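Long-range contact in uncharacterized protein (Enterococcus faecalis, PDB 3D3Y), which is of unknown function but belongs to the M16 peptidase family and probably adopts its metallopeptidase-like fold, perhaps without the proteolytic activity: residues F132-I146 with F174-L188. Sequence-based numbering, arbitrary orientation.
Sequences FQREKENLKAYLESI and FGTVAALAEETAASL
The short helix 177-182 lies antiparallel to helix 132-146 (170°, closest approach of the axes 10.2 Å); CA atoms are nearest at K140 with V177 and, beyond the short helix, at F132 with A185. L180 is a knob among K136, L139, K140 and L143: its CD2 packs in van der Waals contact on the backbone N of K140, 3.4 Å away, while CD1 meets CD2 of L139. The K136 side chain runs alongside that of L180, pointing the opposite way. With CG anti to the backbone N and the chain extended beyond, its NZ hydrogen-bonds two backbone carbonyls: E183 O at 2.7 Å, in the carbonyl plane (C=O...N 160°), and A181 O at 2.9 Å, from above the plane (119°), not on a lone pair. The F132 ring has A185 N over its centre on one face, with A185 CB in CH-pi contact, and L188 CG at its edge. At the other end, L143 CD2 touches F174 CD1 at 3.6 Å, and I146 CG2 meets CZ of that ring. E183 OE2 forms a salt bridge with K42 of helix 40-52, whose L45 touches F132. The arrangement is an antiparallel helix pair with a single knob in a four-residue hole, followed by a capping box: N-cap T184 and S187 exchange bonds (T184 N to S187 OG, S187 N to T184 OG1).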
# COMPACT_ATOMS: atom_id res chain seq x y z
N PHE A 132 -21.39 8.72 12.14
CA PHE A 132 -20.16 8.38 12.81
C PHE A 132 -20.23 6.98 13.44
O PHE A 132 -19.32 6.17 13.31
CB PHE A 132 -19.80 9.39 13.93
CG PHE A 132 -18.54 9.02 14.62
CD1 PHE A 132 -17.33 9.30 14.00
CD2 PHE A 132 -18.57 8.26 15.81
CE1 PHE A 132 -16.14 8.90 14.58
CE2 PHE A 132 -17.37 7.85 16.40
CZ PHE A 132 -16.16 8.16 15.78
N GLN A 133 -21.28 6.72 14.19
CA GLN A 133 -21.40 5.43 14.86
C GLN A 133 -21.46 4.27 13.87
O GLN A 133 -20.80 3.24 14.07
CB GLN A 133 -22.62 5.47 15.76
CG GLN A 133 -23.13 4.14 16.31
CD GLN A 133 -24.65 4.20 16.38
OE1 GLN A 133 -25.32 4.16 15.33
NE2 GLN A 133 -25.19 4.34 17.59
N ARG A 134 -22.24 4.43 12.79
CA ARG A 134 -22.31 3.43 11.73
C ARG A 134 -20.93 3.12 11.14
O ARG A 134 -20.57 1.94 11.01
CB ARG A 134 -23.25 3.89 10.61
CG ARG A 134 -23.22 2.96 9.36
CD ARG A 134 -24.43 3.18 8.41
NE ARG A 134 -24.85 4.59 8.32
CZ ARG A 134 -24.26 5.53 7.57
NH1 ARG A 134 -24.75 6.77 7.57
NH2 ARG A 134 -23.20 5.25 6.82
N GLU A 135 -20.17 4.16 10.79
CA GLU A 135 -18.84 3.94 10.16
C GLU A 135 -17.81 3.37 11.13
O GLU A 135 -16.94 2.58 10.73
CB GLU A 135 -18.30 5.23 9.53
CG GLU A 135 -19.08 5.72 8.28
CD GLU A 135 -19.38 4.59 7.32
OE1 GLU A 135 -18.50 3.75 7.08
OE2 GLU A 135 -20.53 4.51 6.82
N LYS A 136 -17.90 3.78 12.39
CA LYS A 136 -17.04 3.23 13.44
C LYS A 136 -17.30 1.71 13.60
O LYS A 136 -16.36 0.91 13.61
CB LYS A 136 -17.26 3.96 14.76
CG LYS A 136 -16.29 3.50 15.87
CD LYS A 136 -16.41 4.35 17.16
CE LYS A 136 -15.48 3.80 18.25
NZ LYS A 136 -15.54 4.65 19.51
N GLU A 137 -18.58 1.34 13.74
CA GLU A 137 -19.00 -0.05 13.79
C GLU A 137 -18.55 -0.83 12.54
O GLU A 137 -18.09 -1.96 12.68
CB GLU A 137 -20.53 -0.14 13.93
CG GLU A 137 -21.06 0.28 15.29
CD GLU A 137 -22.59 0.39 15.36
OE1 GLU A 137 -23.28 0.27 14.32
OE2 GLU A 137 -23.10 0.63 16.47
N ASN A 138 -18.67 -0.22 11.34
CA ASN A 138 -18.23 -0.85 10.08
C ASN A 138 -16.73 -1.11 10.06
O ASN A 138 -16.30 -2.19 9.68
CB ASN A 138 -18.57 -0.03 8.83
CG ASN A 138 -20.07 -0.01 8.51
OD1 ASN A 138 -20.84 -0.72 9.15
ND2 ASN A 138 -20.47 0.82 7.55
N LEU A 139 -15.96 -0.13 10.52
CA LEU A 139 -14.52 -0.29 10.55
C LEU A 139 -14.11 -1.34 11.57
O LEU A 139 -13.24 -2.14 11.31
CB LEU A 139 -13.79 1.05 10.76
CG LEU A 139 -12.26 0.94 10.78
CD1 LEU A 139 -11.67 0.40 9.45
CD2 LEU A 139 -11.58 2.28 11.15
N LYS A 140 -14.77 -1.38 12.72
CA LYS A 140 -14.46 -2.40 13.68
C LYS A 140 -14.71 -3.80 13.08
O LYS A 140 -13.90 -4.73 13.25
CB LYS A 140 -15.28 -2.17 14.94
CG LYS A 140 -14.99 -3.14 16.06
CD LYS A 140 -15.91 -2.91 17.25
CE LYS A 140 -15.36 -3.66 18.47
NZ LYS A 140 -16.47 -4.18 19.28
N ALA A 141 -15.83 -3.94 12.36
CA ALA A 141 -16.17 -5.21 11.71
C ALA A 141 -15.06 -5.60 10.71
O ALA A 141 -14.62 -6.73 10.67
CB ALA A 141 -17.54 -5.10 11.00
N TYR A 142 -14.60 -4.63 9.93
CA TYR A 142 -13.52 -4.87 8.98
C TYR A 142 -12.22 -5.31 9.63
O TYR A 142 -11.60 -6.30 9.19
CB TYR A 142 -13.29 -3.62 8.15
CG TYR A 142 -12.15 -3.69 7.15
CD1 TYR A 142 -12.23 -4.49 6.02
CD2 TYR A 142 -11.02 -2.92 7.32
CE1 TYR A 142 -11.22 -4.53 5.09
CE2 TYR A 142 -9.99 -2.95 6.40
CZ TYR A 142 -10.10 -3.75 5.28
OH TYR A 142 -9.07 -3.77 4.36
N LEU A 143 -11.80 -4.59 10.67
CA LEU A 143 -10.57 -4.93 11.39
C LEU A 143 -10.72 -6.29 12.05
O LEU A 143 -9.78 -7.07 12.05
CB LEU A 143 -10.25 -3.87 12.44
CG LEU A 143 -10.08 -2.44 11.91
CD1 LEU A 143 -9.97 -1.46 13.10
CD2 LEU A 143 -8.88 -2.37 10.99
N GLU A 144 -11.90 -6.59 12.59
CA GLU A 144 -12.13 -7.94 13.12
C GLU A 144 -12.05 -9.08 12.08
O GLU A 144 -11.52 -10.14 12.39
CB GLU A 144 -13.43 -8.01 13.92
CG GLU A 144 -13.28 -7.28 15.25
CD GLU A 144 -14.58 -7.15 16.03
OE1 GLU A 144 -15.67 -7.26 15.44
OE2 GLU A 144 -14.48 -6.92 17.25
N SER A 145 -12.54 -8.85 10.85
CA SER A 145 -12.39 -9.84 9.78
C SER A 145 -10.92 -10.00 9.35
O SER A 145 -10.44 -11.11 9.11
CB SER A 145 -13.27 -9.49 8.57
OG SER A 145 -12.83 -8.29 7.97
N ILE A 146 -10.18 -8.90 9.29
CA ILE A 146 -8.74 -8.97 9.06
C ILE A 146 -8.07 -9.93 10.04
O ILE A 146 -7.40 -10.86 9.62
CB ILE A 146 -8.08 -7.56 9.14
CG1 ILE A 146 -8.37 -6.78 7.86
CG2 ILE A 146 -6.57 -7.67 9.35
CD1 ILE A 146 -7.85 -7.45 6.60
N PHE A 174 -4.33 0.30 8.16
CA PHE A 174 -5.74 0.50 8.50
C PHE A 174 -5.98 0.59 10.00
O PHE A 174 -7.14 0.62 10.44
CB PHE A 174 -6.60 -0.62 7.89
CG PHE A 174 -5.97 -2.00 7.99
CD1 PHE A 174 -5.76 -2.61 9.22
CD2 PHE A 174 -5.58 -2.67 6.83
CE1 PHE A 174 -5.14 -3.91 9.30
CE2 PHE A 174 -4.98 -3.95 6.90
CZ PHE A 174 -4.76 -4.56 8.13
N GLY A 175 -4.91 0.65 10.78
CA GLY A 175 -5.01 0.86 12.21
C GLY A 175 -5.35 -0.38 13.00
O GLY A 175 -5.22 -1.50 12.50
N THR A 176 -5.79 -0.20 14.24
CA THR A 176 -6.08 -1.36 15.08
C THR A 176 -7.40 -1.16 15.80
O THR A 176 -7.86 -0.02 15.96
CB THR A 176 -5.03 -1.54 16.17
OG1 THR A 176 -5.16 -0.46 17.10
CG2 THR A 176 -3.59 -1.58 15.57
N VAL A 177 -7.98 -2.25 16.27
CA VAL A 177 -9.26 -2.18 17.00
C VAL A 177 -9.13 -1.37 18.31
O VAL A 177 -10.03 -0.59 18.64
CB VAL A 177 -9.80 -3.59 17.22
CG1 VAL A 177 -11.01 -3.61 18.12
CG2 VAL A 177 -10.15 -4.16 15.86
N ALA A 178 -8.03 -1.58 19.02
CA ALA A 178 -7.75 -0.85 20.27
C ALA A 178 -7.71 0.67 20.05
O ALA A 178 -8.26 1.44 20.83
CB ALA A 178 -6.45 -1.35 20.92
N ALA A 179 -7.05 1.09 18.98
CA ALA A 179 -6.97 2.50 18.65
C ALA A 179 -8.34 3.03 18.25
O ALA A 179 -8.74 4.14 18.64
CB ALA A 179 -5.96 2.70 17.54
N LEU A 180 -9.09 2.22 17.51
CA LEU A 180 -10.41 2.63 17.06
C LEU A 180 -11.38 2.91 18.21
O LEU A 180 -12.18 3.86 18.16
CB LEU A 180 -11.00 1.54 16.15
CG LEU A 180 -12.40 1.83 15.61
CD1 LEU A 180 -12.38 3.18 14.86
CD2 LEU A 180 -12.85 0.70 14.69
N ALA A 181 -11.32 2.07 19.25
CA ALA A 181 -12.27 2.12 20.36
C ALA A 181 -12.40 3.51 20.98
O ALA A 181 -13.49 3.90 21.41
CB ALA A 181 -11.88 1.12 21.46
N GLU A 182 -11.27 4.22 21.06
CA GLU A 182 -11.20 5.52 21.73
C GLU A 182 -11.62 6.68 20.84
O GLU A 182 -11.85 7.78 21.34
CB GLU A 182 -9.78 5.77 22.25
CG GLU A 182 -9.37 4.76 23.33
CD GLU A 182 -8.31 5.30 24.30
OE1 GLU A 182 -7.50 6.17 23.88
OE2 GLU A 182 -8.30 4.85 25.47
N GLU A 183 -11.71 6.42 19.53
CA GLU A 183 -12.04 7.48 18.58
C GLU A 183 -13.52 7.87 18.61
O GLU A 183 -14.39 7.02 18.81
CB GLU A 183 -11.59 7.10 17.16
CG GLU A 183 -10.10 6.89 16.98
CD GLU A 183 -9.26 8.14 17.25
OE1 GLU A 183 -9.77 9.29 17.25
OE2 GLU A 183 -8.05 7.96 17.45
N THR A 184 -13.80 9.17 18.45
CA THR A 184 -15.16 9.70 18.57
C THR A 184 -15.44 10.70 17.45
O THR A 184 -14.53 11.08 16.71
CB THR A 184 -15.40 10.43 19.91
OG1 THR A 184 -14.48 11.54 20.02
CG2 THR A 184 -15.24 9.46 21.13
N ALA A 185 -16.70 11.13 17.38
CA ALA A 185 -17.15 12.10 16.40
C ALA A 185 -16.38 13.40 16.50
O ALA A 185 -16.05 13.99 15.48
CB ALA A 185 -18.66 12.35 16.54
N ALA A 186 -16.05 13.80 17.73
CA ALA A 186 -15.21 14.98 17.99
C ALA A 186 -13.74 14.80 17.58
O ALA A 186 -13.19 15.65 16.91
CB ALA A 186 -15.29 15.38 19.46
N SER A 187 -13.10 13.71 18.01
CA SER A 187 -11.73 13.41 17.65
C SER A 187 -11.53 13.36 16.13
O SER A 187 -10.51 13.87 15.59
CB SER A 187 -11.22 12.13 18.35
OG SER A 187 -11.77 10.94 17.79
N LEU A 188 -12.51 12.80 15.43
CA LEU A 188 -12.45 12.71 13.95
C LEU A 188 -12.65 14.05 13.24
O LEU A 188 -11.98 14.29 12.23
CB LEU A 188 -13.42 11.66 13.37
CG LEU A 188 -12.79 10.31 13.05
CD1 LEU A 188 -11.78 10.49 11.94
CD2 LEU A 188 -12.11 9.75 14.32